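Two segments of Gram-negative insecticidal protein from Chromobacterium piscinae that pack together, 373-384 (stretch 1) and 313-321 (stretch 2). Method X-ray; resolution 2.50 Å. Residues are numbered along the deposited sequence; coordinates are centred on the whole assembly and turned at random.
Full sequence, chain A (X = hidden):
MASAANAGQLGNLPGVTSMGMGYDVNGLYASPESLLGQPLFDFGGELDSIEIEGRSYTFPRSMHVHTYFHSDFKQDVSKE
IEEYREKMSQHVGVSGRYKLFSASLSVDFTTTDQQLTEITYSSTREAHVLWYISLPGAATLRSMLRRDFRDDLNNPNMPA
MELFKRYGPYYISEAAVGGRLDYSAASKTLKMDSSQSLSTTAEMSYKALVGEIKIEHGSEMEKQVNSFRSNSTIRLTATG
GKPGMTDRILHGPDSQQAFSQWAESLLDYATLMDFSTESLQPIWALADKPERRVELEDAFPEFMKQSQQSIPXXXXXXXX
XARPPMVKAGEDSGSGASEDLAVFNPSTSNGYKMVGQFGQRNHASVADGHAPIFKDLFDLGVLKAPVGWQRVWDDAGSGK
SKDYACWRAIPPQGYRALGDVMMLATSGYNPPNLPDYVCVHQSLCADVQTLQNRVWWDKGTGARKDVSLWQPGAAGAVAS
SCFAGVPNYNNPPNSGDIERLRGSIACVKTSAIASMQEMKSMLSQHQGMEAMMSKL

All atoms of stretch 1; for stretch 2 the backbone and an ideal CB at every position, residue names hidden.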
# COMPACT_ATOMS: atom_id res chain seq x y z
N ILE A 373 60.08 23.67 -26.03
CA ILE A 373 58.98 24.03 -25.15
C ILE A 373 58.04 22.85 -25.04
O ILE A 373 57.98 22.01 -25.92
CB ILE A 373 58.25 25.33 -25.61
CG1 ILE A 373 57.71 25.22 -27.04
CG2 ILE A 373 59.21 26.49 -25.48
CD1 ILE A 373 57.01 26.47 -27.53
N PHE A 374 57.38 22.75 -23.90
CA PHE A 374 56.60 21.56 -23.54
C PHE A 374 55.22 21.97 -23.07
O PHE A 374 55.05 23.01 -22.46
CB PHE A 374 57.31 20.78 -22.45
CG PHE A 374 58.67 20.30 -22.84
CD1 PHE A 374 58.82 19.08 -23.48
CD2 PHE A 374 59.78 21.03 -22.55
CE1 PHE A 374 60.08 18.62 -23.83
CE2 PHE A 374 61.05 20.57 -22.90
CZ PHE A 374 61.20 19.35 -23.52
N LYS A 375 54.25 21.14 -23.39
CA LYS A 375 52.87 21.37 -23.02
C LYS A 375 52.35 20.20 -22.19
O LYS A 375 52.56 19.04 -22.53
CB LYS A 375 52.01 21.56 -24.27
CG LYS A 375 50.53 21.64 -23.97
CD LYS A 375 49.73 22.13 -25.17
CE LYS A 375 48.24 22.12 -24.88
NZ LYS A 375 47.54 23.13 -25.73
N ASP A 376 51.66 20.53 -21.10
CA ASP A 376 51.01 19.56 -20.25
C ASP A 376 49.69 19.13 -20.92
O ASP A 376 48.64 19.66 -20.61
CB ASP A 376 50.79 20.17 -18.86
CG ASP A 376 50.47 19.13 -17.79
OD1 ASP A 376 50.13 17.97 -18.14
OD2 ASP A 376 50.58 19.47 -16.59
N LEU A 377 49.79 18.18 -21.84
CA LEU A 377 48.66 17.85 -22.76
C LEU A 377 47.39 17.39 -22.02
O LEU A 377 46.29 17.90 -22.27
CB LEU A 377 49.06 16.75 -23.74
CG LEU A 377 48.03 16.37 -24.82
CD1 LEU A 377 47.33 17.57 -25.47
CD2 LEU A 377 48.73 15.52 -25.89
N PHE A 378 47.59 16.45 -21.09
CA PHE A 378 46.51 15.84 -20.33
C PHE A 378 46.20 16.56 -19.01
O PHE A 378 45.43 16.06 -18.21
CB PHE A 378 46.87 14.38 -20.07
CG PHE A 378 47.31 13.65 -21.30
CD1 PHE A 378 46.41 13.39 -22.32
CD2 PHE A 378 48.62 13.29 -21.47
CE1 PHE A 378 46.80 12.77 -23.48
CE2 PHE A 378 49.05 12.67 -22.64
CZ PHE A 378 48.13 12.39 -23.65
N ASP A 379 46.83 17.73 -18.80
CA ASP A 379 46.54 18.61 -17.67
C ASP A 379 46.73 17.85 -16.37
O ASP A 379 45.85 17.82 -15.50
CB ASP A 379 45.10 19.18 -17.80
CG ASP A 379 44.76 20.21 -16.74
OD1 ASP A 379 45.67 20.93 -16.26
OD2 ASP A 379 43.57 20.28 -16.39
N LEU A 380 47.87 17.17 -16.27
CA LEU A 380 48.21 16.37 -15.12
C LEU A 380 48.93 17.13 -14.02
O LEU A 380 49.19 16.55 -12.99
CB LEU A 380 49.11 15.23 -15.56
CG LEU A 380 48.57 14.31 -16.63
CD1 LEU A 380 49.60 13.31 -17.06
CD2 LEU A 380 47.33 13.62 -16.12
N GLY A 381 49.28 18.39 -14.26
CA GLY A 381 50.15 19.16 -13.36
C GLY A 381 51.60 18.73 -13.34
O GLY A 381 52.30 18.96 -12.34
N VAL A 382 52.08 18.12 -14.42
CA VAL A 382 53.52 17.78 -14.55
C VAL A 382 54.43 18.99 -14.79
O VAL A 382 55.63 18.93 -14.51
CB VAL A 382 53.80 16.73 -15.64
CG1 VAL A 382 53.17 15.40 -15.28
CG2 VAL A 382 53.30 17.18 -16.99
N LEU A 383 53.85 20.05 -15.37
CA LEU A 383 54.48 21.34 -15.46
C LEU A 383 53.84 22.21 -14.43
O LEU A 383 52.62 22.28 -14.33
CB LEU A 383 54.26 21.95 -16.84
CG LEU A 383 54.78 21.13 -18.03
CD1 LEU A 383 54.46 21.85 -19.33
CD2 LEU A 383 56.27 20.84 -17.89
N LYS A 384 54.67 22.91 -13.67
CA LYS A 384 54.20 23.86 -12.69
C LYS A 384 55.16 25.01 -12.64
O LYS A 384 56.37 24.80 -12.72
CB LYS A 384 54.13 23.19 -11.32
CG LYS A 384 53.38 23.97 -10.29
CD LYS A 384 53.18 23.20 -9.01
CE LYS A 384 52.31 24.06 -8.09
NZ LYS A 384 52.06 23.31 -6.87
N UNK A 313 49.29 2.16 -20.72
CA UNK A 313 49.59 3.45 -20.11
C UNK A 313 50.08 4.47 -21.13
O UNK A 313 50.78 4.12 -22.08
CB UNK A 313 50.64 3.28 -19.01
N UNK A 314 49.70 5.73 -20.92
CA UNK A 314 50.22 6.87 -21.65
C UNK A 314 51.32 7.43 -20.76
O UNK A 314 51.07 8.19 -19.85
CB UNK A 314 49.14 7.91 -21.97
N UNK A 315 52.55 7.01 -21.03
CA UNK A 315 53.75 7.54 -20.37
C UNK A 315 54.22 8.87 -20.98
O UNK A 315 54.83 9.69 -20.28
CB UNK A 315 54.88 6.51 -20.45
N UNK A 316 53.92 9.09 -22.26
CA UNK A 316 54.35 10.26 -22.97
C UNK A 316 53.36 11.38 -22.68
O UNK A 316 52.35 11.53 -23.37
CB UNK A 316 54.47 9.98 -24.47
N UNK A 317 53.65 12.17 -21.64
CA UNK A 317 52.69 13.19 -21.16
C UNK A 317 53.06 14.62 -21.41
O UNK A 317 52.26 15.53 -21.13
CB UNK A 317 52.48 13.02 -19.65
N UNK A 318 54.26 14.85 -21.94
CA UNK A 318 54.69 16.17 -22.34
C UNK A 318 54.72 16.22 -23.84
O UNK A 318 55.41 15.45 -24.49
CB UNK A 318 56.06 16.52 -21.75
N UNK A 319 53.97 17.17 -24.38
CA UNK A 319 53.96 17.44 -25.80
C UNK A 319 55.06 18.44 -26.06
O UNK A 319 54.99 19.58 -25.58
CB UNK A 319 52.60 17.95 -26.28
N UNK A 320 56.06 18.02 -26.82
CA UNK A 320 57.21 18.87 -27.16
C UNK A 320 57.08 19.55 -28.54
O UNK A 320 56.63 18.95 -29.53
CB UNK A 320 58.49 18.03 -27.13
N UNK A 321 57.51 20.79 -28.58
CA UNK A 321 57.81 21.49 -29.81
C UNK A 321 59.31 21.82 -29.73
O UNK A 321 59.71 22.68 -28.94
CB UNK A 321 56.94 22.74 -29.99

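Position 313 has no atom of stretch 1 within 5.5 Å of its ideal CB, so stretch 1 sets no demand and almost any residue would do. It is Lys313, whose amine is hydrogen-bonded elsewhere in the structure.

At 314 the CB points toward stretch 1 and lies 4.8 Å from CE2 of Phe378. A hydrophobic side chain of modest size would suit an aromatic neighbour so near. The residue is Val314; its CG1 comes within 3.5 Å of Phe378 CE2.

Position 315 points away and could carry a polar group; it is Asp315. At 316 the CB is sideways with nothing of stretch 1 nearby, so a long polar chain is one of many choices. Lys316 leads its end away, while its backbone O sits at the edge of the Phe378 ring, 3.6 Å from CE2.

Position 317 is more demanding. Its CB, though sideways, lies 3.9 Å from Leu380 CD1, 4.3 Å from Phe378 CD2 and 5.0 Å from Val382 CG2. Such apolar surroundings favour a compact aliphatic residue. Val317 uses both branches: CG1 lies 3.6 Å from Leu380 CD1 and 4.0 Å from Phe378 CD2, and CG2 is 4.2 Å from Val382 CG1. Its carbonyl O accepts a hydrogen bond from a water (2.8 Å to the water O) that also donates to Asp376 OD1 and accepts from Phe378 N, bridging the stretches at the turn.

From 318 the backbone is extended, and 319 to 321 pair antiparallel with Lys375, Phe374 and Ile373. The CB of 318 is 4.1 Å from Phe374 CD1, on the face of the sheet that carries that ring, and Val382 and Leu383 lie farther out. A long aliphatic chain, leucine or perhaps methionine, could span this distance. Leu318 does so: its CD2 reaches Val382 CG2 at 3.4 Å and Leu383 CD2 at 3.7 Å.

Position 319 faces the other side, with Lys375 and Leu377 CB (4.5 Å) beside its CB. Several aliphatic residues would fit. Leu319 places CD2 4.3 Å from Leu377 CD2, and its backbone exchanges hydrogen bonds with Lys375, N to O at 3.0 Å and O to N at 2.8 Å.

At 320 the CB lies 3.7 Å from Phe374 CE1, inviting an apolar or sulfur-containing chain. Met320 brings SD within 3.4 Å of Phe374 CE1, an oblique sulfur-aromatic contact.

Position 321 returns to the face of Ile373, whose CG1 is 3.9 Å from its CB; aliphatic residues would fit, but polar ones are possible. Asp321 packs its CB there, while its N and O bond to Ile373 O (3.0 Å) and N (3.1 Å).

Stretch 2 (313-321) KVDKVLLMD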
# COMPACT_ATOMS: atom_id res chain seq x y z
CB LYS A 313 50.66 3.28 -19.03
CG LYS A 313 50.32 2.30 -17.92
CD LYS A 313 49.02 2.65 -17.20
CE LYS A 313 49.02 4.05 -16.58
NZ LYS A 313 48.02 4.20 -15.50
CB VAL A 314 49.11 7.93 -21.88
CG1 VAL A 314 49.69 9.22 -22.43
CG2 VAL A 314 48.06 7.37 -22.81
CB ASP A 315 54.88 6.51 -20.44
CG ASP A 315 54.57 5.25 -19.66
OD1 ASP A 315 54.29 5.34 -18.46
OD2 ASP A 315 54.64 4.17 -20.26
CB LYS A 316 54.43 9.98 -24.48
CG LYS A 316 55.28 8.78 -24.92
CD LYS A 316 56.70 9.19 -25.18
CE LYS A 316 57.68 8.02 -25.28
NZ LYS A 316 57.82 7.53 -26.69
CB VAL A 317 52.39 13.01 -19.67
CG1 VAL A 317 51.67 11.69 -19.45
CG2 VAL A 317 53.67 13.09 -18.80
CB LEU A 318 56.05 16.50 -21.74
CG LEU A 318 56.08 16.68 -20.23
CD1 LEU A 318 57.50 16.88 -19.72
CD2 LEU A 318 55.20 17.84 -19.79
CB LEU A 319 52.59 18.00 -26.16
CG LEU A 319 52.22 18.27 -27.61
CD1 LEU A 319 52.35 17.04 -28.47
CD2 LEU A 319 50.82 18.84 -27.64
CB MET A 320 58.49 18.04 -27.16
CG MET A 320 59.75 18.85 -27.22
SD MET A 320 61.21 17.84 -26.92
CE MET A 320 61.20 16.75 -28.36
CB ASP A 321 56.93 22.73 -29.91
CG ASP A 321 57.27 23.59 -31.11
OD1 ASP A 321 58.24 23.27 -31.81
OD2 ASP A 321 56.60 24.61 -31.31
O HOH W 1 49.84 15.75 -19.69
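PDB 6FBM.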